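PDB 6KTQ: homocitrate synthase from Sulfolobus acidocaldarius, which catalyses the aldol-type condensation of acetyl-CoA with 2-oxoglutarate to give homocitrate, the first step of lysine biosynthesis through the alpha-aminoadipate pathway. Local coordinates for residues Tyr83-Lys93 / Val115-Arg123. Numbering follows the deposited sequence.
Sequences YEGIRRIIKLK and VGAEIEADR
Ile119 lays its CG2 methyl over one face of the Tyr83 ring, a CH-pi contact with the carbon 3.7 Å from the ring centroid. The methyl sits off centre, closest to CZ. Val115 CG1 meets the same ring at its edge, 3.7 Å from Tyr83 CE2. Tyr83 has CG anti to the backbone N (chi1 -179°), which carries the ring across to helix 110-118. Tyr83 OH donates a very short hydrogen bond of 2.5 Å to Glu118 OE2. The carboxylate plane of Glu118 stands 73° from the ring. The other branch of Ile119 runs to Ile86. With chi1 at 46°, CG1 lies between the backbone N and the carbonyl carbon, and Ile119 CD1 packs tightly against Ile86 CG2 at 3.5 Å. Ile90 lies one turn further along helix 80-94. Ile90 CD1 lies 3.2 Å from Ile119 O and also touches Ala121 CB, while Ile90 CG2 rests near Glu120 O. Here the chain leaves helix 110-118 through a Schellman motif, with Glu120 at positive phi. Further along, Lys93 bends at chi2 and chi4 and forms a salt bridge from NZ to Asp122 OD2 (2.8 Å), approaching from above the carboxylate plane. Ser100 O also receives a bond from this NZ, and Asp122 OD2 accepts one from Ile102 N. The contact joins consecutive outer helices of the TIM barrel found in this family. Helix 80-94 packs against the end of helix 110-118 and the turn into strand 123-129, with Ile90 and Ala121 also touching the intervening strand 101-106.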
loop_
_atom_site.group_PDB
_atom_site.type_symbol
_atom_site.label_atom_id
_atom_site.label_comp_id
_atom_site.label_asym_id
_atom_site.label_seq_id
_atom_site.Cartn_x
_atom_site.Cartn_y
_atom_site.Cartn_z
ATOM N N TYR A 83 -20.659 -21.529 29.324
ATOM C CA TYR A 83 -21.461 -22.278 28.384
ATOM C C TYR A 83 -22.877 -21.717 28.260
ATOM O O TYR A 83 -23.362 -21.483 27.154
ATOM C CB TYR A 83 -21.514 -23.741 28.830
ATOM C CG TYR A 83 -22.302 -24.624 27.908
ATOM C CD1 TYR A 83 -23.704 -24.605 27.921
ATOM C CD2 TYR A 83 -21.660 -25.502 27.049
ATOM C CE1 TYR A 83 -24.436 -25.420 27.076
ATOM C CE2 TYR A 83 -22.379 -26.325 26.199
ATOM C CZ TYR A 83 -23.765 -26.273 26.216
ATOM O OH TYR A 83 -24.474 -27.084 25.388
ATOM N N GLU A 84 -23.543 -21.527 29.397
ATOM C CA GLU A 84 -24.907 -21.036 29.425
ATOM C C GLU A 84 -25.049 -19.623 28.887
ATOM O O GLU A 84 -26.047 -19.312 28.232
ATOM C CB GLU A 84 -25.476 -21.076 30.838
ATOM C CG GLU A 84 -26.915 -20.560 30.962
ATOM C CD GLU A 84 -27.923 -21.255 30.036
ATOM O OE1 GLU A 84 -27.752 -22.460 29.741
ATOM O OE2 GLU A 84 -28.897 -20.598 29.604
ATOM N N GLY A 85 -24.078 -18.760 29.180
ATOM C CA GLY A 85 -24.094 -17.387 28.655
ATOM C C GLY A 85 -23.945 -17.408 27.143
ATOM O O GLY A 85 -24.655 -16.696 26.426
ATOM N N ILE A 86 -23.056 -18.261 26.648
ATOM C CA ILE A 86 -22.861 -18.350 25.189
ATOM C C ILE A 86 -24.117 -18.863 24.513
ATOM O O ILE A 86 -24.538 -18.302 23.505
ATOM C CB ILE A 86 -21.671 -19.202 24.795
ATOM C CG1 ILE A 86 -20.410 -18.515 25.259
ATOM C CG2 ILE A 86 -21.583 -19.334 23.282
ATOM C CD1 ILE A 86 -19.198 -19.398 25.226
ATOM N N ARG A 87 -24.719 -19.901 25.085
ATOM C CA ARG A 87 -25.971 -20.442 24.565
ATOM C C ARG A 87 -27.062 -19.368 24.468
ATOM O O ARG A 87 -27.721 -19.261 23.446
ATOM C CB ARG A 87 -26.440 -21.635 25.423
ATOM C CG ARG A 87 -27.538 -22.495 24.812
ATOM C CD ARG A 87 -28.319 -23.275 25.875
ATOM N NE ARG A 87 -29.001 -22.376 26.823
ATOM C CZ ARG A 87 -30.136 -21.707 26.582
ATOM N NH1 ARG A 87 -30.642 -20.920 27.529
ATOM N NH2 ARG A 87 -30.782 -21.826 25.414
ATOM N N ARG A 88 -27.238 -18.569 25.520
ATOM C CA ARG A 88 -28.230 -17.498 25.534
ATOM C C ARG A 88 -27.985 -16.444 24.468
ATOM O O ARG A 88 -28.920 -15.928 23.840
ATOM C CB ARG A 88 -28.231 -16.793 26.883
ATOM C CG ARG A 88 -29.078 -17.486 27.955
ATOM C CD ARG A 88 -30.070 -16.496 28.553
ATOM N NE ARG A 88 -29.585 -15.958 29.815
ATOM C CZ ARG A 88 -29.885 -14.758 30.308
ATOM N NH1 ARG A 88 -30.667 -13.897 29.663
ATOM N NH2 ARG A 88 -29.381 -14.409 31.477
ATOM N N ILE A 89 -26.725 -16.085 24.305
ATOM C CA ILE A 89 -26.353 -15.135 23.284
ATOM C C ILE A 89 -26.679 -15.701 21.906
ATOM O O ILE A 89 -27.242 -14.993 21.076
ATOM C CB ILE A 89 -24.864 -14.756 23.391
ATOM C CG1 ILE A 89 -24.647 -13.888 24.637
ATOM C CG2 ILE A 89 -24.419 -14.006 22.148
ATOM C CD1 ILE A 89 -23.209 -13.809 25.161
ATOM N N ILE A 90 -26.341 -16.965 21.657
ATOM C CA ILE A 90 -26.625 -17.573 20.329
ATOM C C ILE A 90 -28.123 -17.633 20.051
ATOM O O ILE A 90 -28.581 -17.371 18.934
ATOM C CB ILE A 90 -26.000 -18.965 20.216
ATOM C CG1 ILE A 90 -24.489 -18.822 20.119
ATOM C CG2 ILE A 90 -26.541 -19.701 18.997
ATOM C CD1 ILE A 90 -23.702 -20.035 20.517
ATOM N N LYS A 91 -28.888 -17.939 21.087
ATOM C CA LYS A 91 -30.341 -17.879 21.007
ATOM C C LYS A 91 -30.824 -16.470 20.628
ATOM O O LYS A 91 -31.673 -16.328 19.745
ATOM C CB LYS A 91 -30.947 -18.361 22.326
ATOM C CG LYS A 91 -32.462 -18.348 22.404
ATOM C CD LYS A 91 -32.974 -19.222 23.550
ATOM C CE LYS A 91 -34.504 -19.255 23.605
ATOM N NZ LYS A 91 -35.031 -20.629 23.868
ATOM N N LEU A 92 -30.281 -15.429 21.267
ATOM C CA LEU A 92 -30.661 -14.050 20.933
ATOM C C LEU A 92 -30.276 -13.663 19.494
ATOM O O LEU A 92 -30.970 -12.869 18.846
ATOM C CB LEU A 92 -30.076 -13.053 21.927
ATOM C CG LEU A 92 -30.715 -13.060 23.321
ATOM C CD1 LEU A 92 -29.864 -12.230 24.275
ATOM C CD2 LEU A 92 -32.153 -12.545 23.279
ATOM N N LYS A 93 -29.186 -14.244 19.005
ATOM C CA LYS A 93 -28.734 -14.051 17.633
ATOM C C LYS A 93 -29.714 -14.690 16.640
ATOM O O LYS A 93 -30.159 -14.057 15.694
ATOM C CB LYS A 93 -27.346 -14.660 17.449
ATOM C CG LYS A 93 -26.866 -14.798 15.994
ATOM C CD LYS A 93 -26.830 -13.461 15.282
ATOM C CE LYS A 93 -26.350 -13.574 13.849
ATOM N NZ LYS A 93 -24.955 -14.072 13.762
ATOM N N VAL A 115 -18.220 -29.272 21.858
ATOM C CA VAL A 115 -19.021 -28.352 22.649
ATOM C C VAL A 115 -19.339 -27.109 21.817
ATOM O O VAL A 115 -20.504 -26.725 21.659
ATOM C CB VAL A 115 -18.313 -27.972 23.958
ATOM C CG1 VAL A 115 -19.101 -26.901 24.690
ATOM C CG2 VAL A 115 -18.141 -29.199 24.851
ATOM N N GLY A 116 -18.297 -26.507 21.244
ATOM C CA GLY A 116 -18.477 -25.372 20.339
ATOM C C GLY A 116 -19.494 -25.666 19.256
ATOM O O GLY A 116 -20.352 -24.846 18.976
ATOM N N ALA A 117 -19.417 -26.848 18.654
ATOM C CA ALA A 117 -20.378 -27.233 17.608
ATOM C C ALA A 117 -21.803 -27.397 18.151
ATOM O O ALA A 117 -22.775 -26.870 17.597
ATOM C CB ALA A 117 -19.925 -28.521 16.941
ATOM N N GLU A 118 -21.908 -28.103 19.268
ATOM C CA GLU A 118 -23.211 -28.402 19.867
ATOM C C GLU A 118 -24.002 -27.140 20.305
ATOM O O GLU A 118 -25.228 -27.105 20.138
ATOM C CB GLU A 118 -23.027 -29.481 20.961
ATOM C CG GLU A 118 -23.963 -29.473 22.160
ATOM C CD GLU A 118 -23.305 -28.837 23.359
ATOM O OE1 GLU A 118 -22.855 -29.565 24.280
ATOM O OE2 GLU A 118 -23.201 -27.597 23.358
ATOM N N ILE A 119 -23.327 -26.096 20.809
ATOM C CA ILE A 119 -24.028 -24.825 21.132
ATOM C C ILE A 119 -24.387 -23.969 19.916
ATOM O O ILE A 119 -24.997 -22.932 20.078
ATOM C CB ILE A 119 -23.239 -23.870 22.080
ATOM C CG1 ILE A 119 -21.787 -23.748 21.638
ATOM C CG2 ILE A 119 -23.362 -24.293 23.533
ATOM C CD1 ILE A 119 -21.053 -22.612 22.295
ATOM N N GLU A 120 -23.942 -24.362 18.731
ATOM C CA GLU A 120 -24.318 -23.713 17.475
ATOM C C GLU A 120 -23.719 -22.309 17.308
ATOM O O GLU A 120 -24.398 -21.380 16.886
ATOM C CB GLU A 120 -25.841 -23.667 17.321
ATOM C CG GLU A 120 -26.491 -25.032 17.166
ATOM C CD GLU A 120 -27.937 -24.899 16.726
ATOM O OE1 GLU A 120 -28.781 -24.505 17.555
ATOM O OE2 GLU A 120 -28.218 -25.143 15.538
ATOM N N ALA A 121 -22.442 -22.155 17.644
ATOM C CA ALA A 121 -21.755 -20.898 17.380
ATOM C C ALA A 121 -21.602 -20.682 15.874
ATOM O O ALA A 121 -21.506 -21.643 15.107
ATOM C CB ALA A 121 -20.399 -20.894 18.031
ATOM N N ASP A 122 -21.545 -19.418 15.471
ATOM C CA ASP A 122 -21.285 -19.061 14.082
ATOM C C ASP A 122 -19.882 -19.430 13.670
ATOM O O ASP A 122 -19.653 -19.803 12.523
ATOM C CB ASP A 122 -21.508 -17.566 13.843
ATOM C CG ASP A 122 -22.924 -17.143 14.115
ATOM O OD1 ASP A 122 -23.828 -17.936 13.792
ATOM O OD2 ASP A 122 -23.152 -16.014 14.630
ATOM N N ARG A 123 -18.945 -19.356 14.611
ATOM C CA ARG A 123 -17.542 -19.591 14.328
ATOM C C ARG A 123 -16.878 -20.185 15.540
ATOM O O ARG A 123 -17.214 -19.812 16.679
ATOM C CB ARG A 123 -16.833 -18.281 13.952
ATOM C CG ARG A 123 -15.322 -18.427 13.794
ATOM C CD ARG A 123 -14.647 -17.149 13.293
ATOM N NE ARG A 123 -15.172 -16.746 11.988
ATOM C CZ ARG A 123 -14.738 -17.197 10.817
ATOM N NH1 ARG A 123 -13.717 -18.026 10.719
ATOM N NH2 ARG A 123 -15.318 -16.761 9.727
#